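Local coordinates for protein putative immunoglobulin A1 protease (Bacteroides ovatus, PDB 3N6Z) that is of uncertain function but is possibly an immunoglobulin A1 protease, and folds as a beta-solenoid of short parallel strands, at residues G251-Q256 against I263-S268; S180-A183 against G188-A191. One frame throughout, in Å; residues are numbered along the deposited sequence.

Interaction 1 of 2, residues G251-Q256 against I263-S268; sequences GGILGQ and IAIKNS
This contact lies in the interior of one coil of a parallel beta-solenoid, where residues 251-256 and 263-268 face each other across the core. The Gly-Gly-Ile-Leu-Gly sequence at 251-255 resembles the GLUG repeat motif and recurs along the chain in similar form. The contact is wholly apolar between the segments and uses four aliphatic side chains and Ser268. Ile265 supplies the central methyl. Its outer chain is fully extended (chi2 180°), which carries CD1 over to two residues at once. Ile265 CD1 lies 4.0 Å from Ile253 CG2 and 4.2 Å from Leu254 CB. The side chains of Ile253 and Ile265 run past each other in opposite directions, so the first pair is a meeting alongside. Leu254 and Ile263 meet differently. They reach toward each other and touch tip to tip, with Leu254 CD2 3.8 Å from Ile263 CD1. The torsion of Leu254 sets CG opposite its own backbone N (chi1 175°) and sends the branch to Ile263. The CG2 branch of Ile263 is a second, looser neighbour of the same Leu254 methyl. Ile253 also packs on Ile223 of the preceding coil and Ile286 of the following one, so the packing carries on into the coils on both sides. Just past the corner at Asn267, Ile253 CD1 comes within 4.3 Å of Ser268 CB. Ser268 is buried. Its OG takes a weak hydrogen bond from Cys237 N, and gives its own hydrogen to Lys266 O at 3.0 Å, from 58° above the carbonyl plane.

Interaction 2 of 2, residues S180-A183 against G188-A191; sequences SGAA and GVLA
Ala182 and the Gly188-Val189 corner meet at a bend of the parallel beta-solenoid, between two successive short strands of one coil. The CB of Ala182 points at the corner and is the whole of its side chain. It approaches the Gly188 carbonyl from the side: Ala182 CB is 3.5 Å from Gly188 O, with an angle of about 108° at the oxygen. This is van der Waals packing of a methyl against a peptide group. Val189 comes in beside it with one branch. Its CG1 stands opposite the backbone N (chi1 -173°), which leaves CG2 next to that N, on the flank near Ala182. Val189 and Leu190 point to opposite sides of their strand, as expected for neighbouring strand residues. Ala183, next after Ala182, turns its methyl away from the corner. Val189 also packs between Tyr153 and Arg226 on the adjoining coils. The loop before Ala182 is tied down by polar bonds of Gly181, whose N bonds to Asp212 OD1 and whose O bonds to Lys219 NZ. Across the corner, the remaining side-chain contact is loose: Ala182 CB lies 4.2 Å from Val189 CG2.

Interactions 1 and 2 are successive along the chain and sit in different coils of the same solenoid. Their centres are about 13 Å apart. Strand 189-190 pairs with 224-227, which pairs in turn with 254-257, so one intervening strand separates the two contacts on that face. Leu190, which takes no part in the Ala182 packing, carries a direct touch between them: its CD2 lies 4.0 Å from Ile263 CD1. Interaction 1 spans the inside of its coil, while interaction 2 is a local contact at a corner. A bound glycerol, probably from the crystallisation liquor, lies about 6 Å from the Ile263 side chain. Its O2 makes a weak hydrogen bond to the Ile263 carbonyl oxygen, which can only accept.

Interaction 1 of 2, residues G251-Q256 against I263-S268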
ATOM      1  N   GLY A 251      -5.844  -4.869 -11.559  1.00  8.69           N
ATOM      2  CA  GLY A 251      -6.391  -5.838 -10.626  1.00  9.02           C
ATOM      3  C   GLY A 251      -7.044  -5.171  -9.433  1.00  8.31           C
ATOM      4  O   GLY A 251      -6.551  -4.153  -8.925  1.00  9.12           O
ATOM      5  N   GLY A 252      -8.098  -5.788  -8.902  1.00  8.18           N
ATOM      6  CA  GLY A 252      -8.733  -5.263  -7.698  1.00  9.15           C
ATOM      7  C   GLY A 252      -7.811  -5.293  -6.492  1.00  8.01           C
ATOM      8  O   GLY A 252      -7.928  -4.435  -5.611  1.00  8.30           O
ATOM      9  N   ILE A 253      -6.907  -6.264  -6.453  1.00  7.92           N
ATOM     10  CA  ILE A 253      -5.901  -6.364  -5.411  1.00  7.80           C
ATOM     11  C   ILE A 253      -4.503  -6.010  -5.947  1.00  6.73           C
ATOM     12  O   ILE A 253      -3.823  -5.127  -5.391  1.00  7.51           O
ATOM     13  CB  ILE A 253      -5.896  -7.738  -4.704  1.00  8.15           C
ATOM     14  CG1 ILE A 253      -7.237  -7.984  -3.999  1.00  8.69           C
ATOM     15  CG2 ILE A 253      -4.751  -7.839  -3.694  1.00  8.26           C
ATOM     16  CD1 ILE A 253      -7.550  -7.069  -2.813  1.00 10.59           C
ATOM     17  N   LEU A 254      -4.088  -6.706  -7.007  1.00  7.69           N
ATOM     18  CA  LEU A 254      -2.720  -6.634  -7.523  1.00  7.16           C
ATOM     19  C   LEU A 254      -2.761  -6.434  -9.032  1.00  6.95           C
ATOM     20  O   LEU A 254      -3.434  -7.193  -9.732  1.00  9.08           O
ATOM     21  CB  LEU A 254      -1.932  -7.911  -7.173  1.00  7.66           C
ATOM     22  CG  LEU A 254      -0.509  -8.040  -7.755  1.00  7.52           C
ATOM     23  CD1 LEU A 254       0.448  -6.985  -7.140  1.00  9.63           C
ATOM     24  CD2 LEU A 254       0.025  -9.460  -7.618  1.00  9.44           C
ATOM     25  N   GLY A 255      -1.987  -5.479  -9.560  1.00  7.30           N
ATOM     26  CA  GLY A 255      -1.886  -5.317 -11.017  1.00  8.91           C
ATOM     27  C   GLY A 255      -1.179  -6.467 -11.722  1.00  8.71           C
ATOM     28  O   GLY A 255      -1.779  -7.139 -12.570  1.00  9.71           O
ATOM     29  N   GLN A 256       0.072  -6.701 -11.355  1.00  9.41           N
ATOM     30  CA  GLN A 256       0.951  -7.620 -12.060  1.00  8.65           C
ATOM     31  C   GLN A 256       1.848  -8.426 -11.154  1.00  9.08           C
ATOM     32  O   GLN A 256       2.460  -7.879 -10.237  1.00  9.09           O
ATOM     33  CB  GLN A 256       1.849  -6.853 -13.045  1.00  8.75           C
ATOM     34  CG  GLN A 256       3.013  -7.660 -13.622  1.00  9.89           C
ATOM     35  CD  GLN A 256       3.713  -6.992 -14.779  1.00 11.90           C
ATOM     36  OE1 GLN A 256       3.069  -6.478 -15.700  1.00 13.08           O
ATOM     37  NE2 GLN A 256       5.055  -6.992 -14.728  1.00 13.08           N
ATOM     38  N   ILE A 263       3.389 -14.885  -5.855  1.00  9.57           N
ATOM     39  CA  ILE A 263       2.716 -14.305  -4.702  1.00  8.72           C
ATOM     40  C   ILE A 263       1.717 -15.313  -4.192  1.00  9.36           C
ATOM     41  O   ILE A 263       1.237 -16.153  -4.946  1.00 10.27           O
ATOM     42  CB  ILE A 263       1.929 -12.973  -5.084  1.00  8.75           C
ATOM     43  CG1 ILE A 263       1.693 -12.095  -3.842  1.00 10.00           C
ATOM     44  CG2 ILE A 263       0.649 -13.226  -5.898  1.00 10.32           C
ATOM     45  CD1 ILE A 263       1.162 -10.679  -4.152  1.00  9.02           C
ATOM     46  N   ALA A 264       1.346 -15.166  -2.928  1.00  9.16           N
ATOM     47  CA  ALA A 264       0.110 -15.756  -2.388  1.00  8.90           C
ATOM     48  C   ALA A 264      -0.818 -14.591  -2.041  1.00  9.28           C
ATOM     49  O   ALA A 264      -0.387 -13.612  -1.449  1.00  9.74           O
ATOM     50  CB  ALA A 264       0.388 -16.646  -1.136  1.00 11.05           C
ATOM     51  N   ILE A 265      -2.071 -14.721  -2.435  1.00  9.79           N
ATOM     52  CA  ILE A 265      -3.125 -13.789  -2.015  1.00  9.17           C
ATOM     53  C   ILE A 265      -4.203 -14.664  -1.375  1.00 10.16           C
ATOM     54  O   ILE A 265      -4.781 -15.556  -2.019  1.00 10.91           O
ATOM     55  CB  ILE A 265      -3.721 -12.907  -3.133  1.00  8.95           C
ATOM     56  CG1 ILE A 265      -2.619 -12.149  -3.882  1.00 10.01           C
ATOM     57  CG2 ILE A 265      -4.763 -11.924  -2.540  1.00 10.36           C
ATOM     58  CD1 ILE A 265      -3.111 -11.273  -4.995  1.00 10.26           C
ATOM     59  N   LYS A 266      -4.472 -14.378  -0.100  1.00 10.32           N
ATOM     60  CA  LYS A 266      -5.370 -15.189   0.714  0.70 11.02           C
ATOM     61  C   LYS A 266      -6.328 -14.288   1.463  1.00 10.23           C
ATOM     62  O   LYS A 266      -5.932 -13.246   1.973  1.00 11.14           O
ATOM     63  CB  LYS A 266      -4.585 -16.024   1.735  0.70 12.86           C
ATOM     64  CG  LYS A 266      -3.531 -16.957   1.085  0.70 14.16           C
ATOM     65  CD  LYS A 266      -2.768 -17.808   2.148  0.70 22.14           C
ATOM     66  CE  LYS A 266      -1.503 -18.467   1.570  0.70 27.97           C
ATOM     67  NZ  LYS A 266      -0.559 -19.052   2.589  0.70 34.12           N
ATOM     68  N   ASN A 267      -7.574 -14.713   1.573  1.00  8.91           N
ATOM     69  CA  ASN A 267      -8.570 -14.027   2.383  1.00 10.35           C
ATOM     70  C   ASN A 267      -8.593 -12.540   2.068  1.00  9.36           C
ATOM     71  O   ASN A 267      -8.326 -11.699   2.915  1.00 11.28           O
ATOM     72  CB  ASN A 267      -8.313 -14.261   3.876  1.00 11.72           C
ATOM     73  CG  ASN A 267      -8.391 -15.709   4.235  1.00 15.26           C
ATOM     74  OD1 ASN A 267      -7.402 -16.327   4.733  1.00 24.49           O
ATOM     75  ND2 ASN A 267      -9.522 -16.278   4.012  1.00 10.62           N
ATOM     76  N   SER A 268      -8.906 -12.232   0.823  1.00  9.40           N
ATOM     77  CA  SER A 268      -8.909 -10.874   0.294  1.00  8.74           C
ATOM     78  C   SER A 268     -10.088 -10.645  -0.610  1.00  8.66           C
ATOM     79  O   SER A 268     -10.737 -11.595  -1.094  1.00 10.25           O
ATOM     80  CB  SER A 268      -7.566 -10.574  -0.387  1.00 10.54           C
ATOM     81  OG  SER A 268      -6.489 -10.592   0.599  1.00 11.64           O
TER

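Interaction 2 of 2, residues S180-A183 against G188-A191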
ATOM      1  N   SER A 180       3.302   5.796 -12.676  1.00  9.85           N
ATOM      2  CA  SER A 180       3.717   5.494 -14.044  1.00  9.56           C
ATOM      3  C   SER A 180       4.579   4.238 -14.017  1.00 11.02           C
ATOM      4  O   SER A 180       5.760   4.304 -13.693  1.00 12.62           O
ATOM      5  CB  SER A 180       4.471   6.652 -14.676  1.00 12.44           C
ATOM      6  OG  SER A 180       4.691   6.387 -16.062  1.00 15.77           O
ATOM      7  N   GLY A 181       3.965   3.103 -14.343  1.00 10.05           N
ATOM      8  CA  GLY A 181       4.640   1.810 -14.330  1.00  9.67           C
ATOM      9  C   GLY A 181       4.206   0.903 -13.203  1.00  9.48           C
ATOM     10  O   GLY A 181       4.321  -0.330 -13.302  1.00 11.11           O
ATOM     11  N   ALA A 182       3.753   1.501 -12.115  1.00  9.01           N
ATOM     12  CA  ALA A 182       2.960   0.768 -11.100  1.00  7.64           C
ATOM     13  C   ALA A 182       2.118   1.783 -10.338  1.00  8.77           C
ATOM     14  O   ALA A 182       2.510   2.946 -10.201  1.00  9.54           O
ATOM     15  CB  ALA A 182       3.850  -0.042 -10.137  1.00  9.96           C
ATOM     16  N   ALA A 183       0.990   1.341  -9.821  1.00  8.37           N
ATOM     17  CA  ALA A 183       0.176   2.170  -8.968  1.00  7.69           C
ATOM     18  C   ALA A 183      -0.608   1.268  -8.045  1.00  8.18           C
ATOM     19  O   ALA A 183      -1.266   0.319  -8.503  1.00  8.39           O
ATOM     20  CB  ALA A 183      -0.779   3.094  -9.776  1.00  8.23           C
ATOM     21  N   GLY A 188       3.358   0.729  -4.348  1.00  6.88           N
ATOM     22  CA  GLY A 188       3.567   0.559  -5.791  1.00  7.91           C
ATOM     23  C   GLY A 188       3.994  -0.862  -6.141  1.00  7.19           C
ATOM     24  O   GLY A 188       3.371  -1.538  -6.989  1.00  8.16           O
ATOM     25  N   VAL A 189       5.046  -1.325  -5.459  1.00  7.81           N
ATOM     26  CA  VAL A 189       5.680  -2.607  -5.715  1.00  7.95           C
ATOM     27  C   VAL A 189       5.909  -3.337  -4.387  1.00  7.73           C
ATOM     28  O   VAL A 189       6.509  -2.773  -3.478  1.00  9.33           O
ATOM     29  CB  VAL A 189       7.039  -2.438  -6.469  1.00  7.96           C
ATOM     30  CG1 VAL A 189       7.575  -3.825  -6.871  1.00 10.61           C
ATOM     31  CG2 VAL A 189       6.900  -1.503  -7.683  1.00  9.95           C
ATOM     32  N   LEU A 190       5.427  -4.576  -4.304  1.00  7.85           N
ATOM     33  CA  LEU A 190       5.700  -5.473  -3.192  1.00  7.14           C
ATOM     34  C   LEU A 190       6.870  -6.359  -3.629  1.00  7.89           C
ATOM     35  O   LEU A 190       6.822  -6.983  -4.706  1.00  8.60           O
ATOM     36  CB  LEU A 190       4.463  -6.345  -2.896  1.00  7.67           C
ATOM     37  CG  LEU A 190       4.583  -7.457  -1.859  1.00  7.51           C
ATOM     38  CD1 LEU A 190       5.031  -6.913  -0.469  1.00  9.31           C
ATOM     39  CD2 LEU A 190       3.231  -8.216  -1.741  1.00  8.32           C
ATOM     40  N   ALA A 191       7.900  -6.417  -2.798  1.00  7.85           N
ATOM     41  CA  ALA A 191       9.048  -7.287  -3.013  1.00  8.40           C
ATOM     42  C   ALA A 191       8.833  -8.639  -2.326  1.00  8.30           C
ATOM     43  O   ALA A 191       7.688  -9.124  -2.252  1.00  9.85           O
ATOM     44  CB  ALA A 191      10.365  -6.574  -2.607  1.00  9.42           C
TER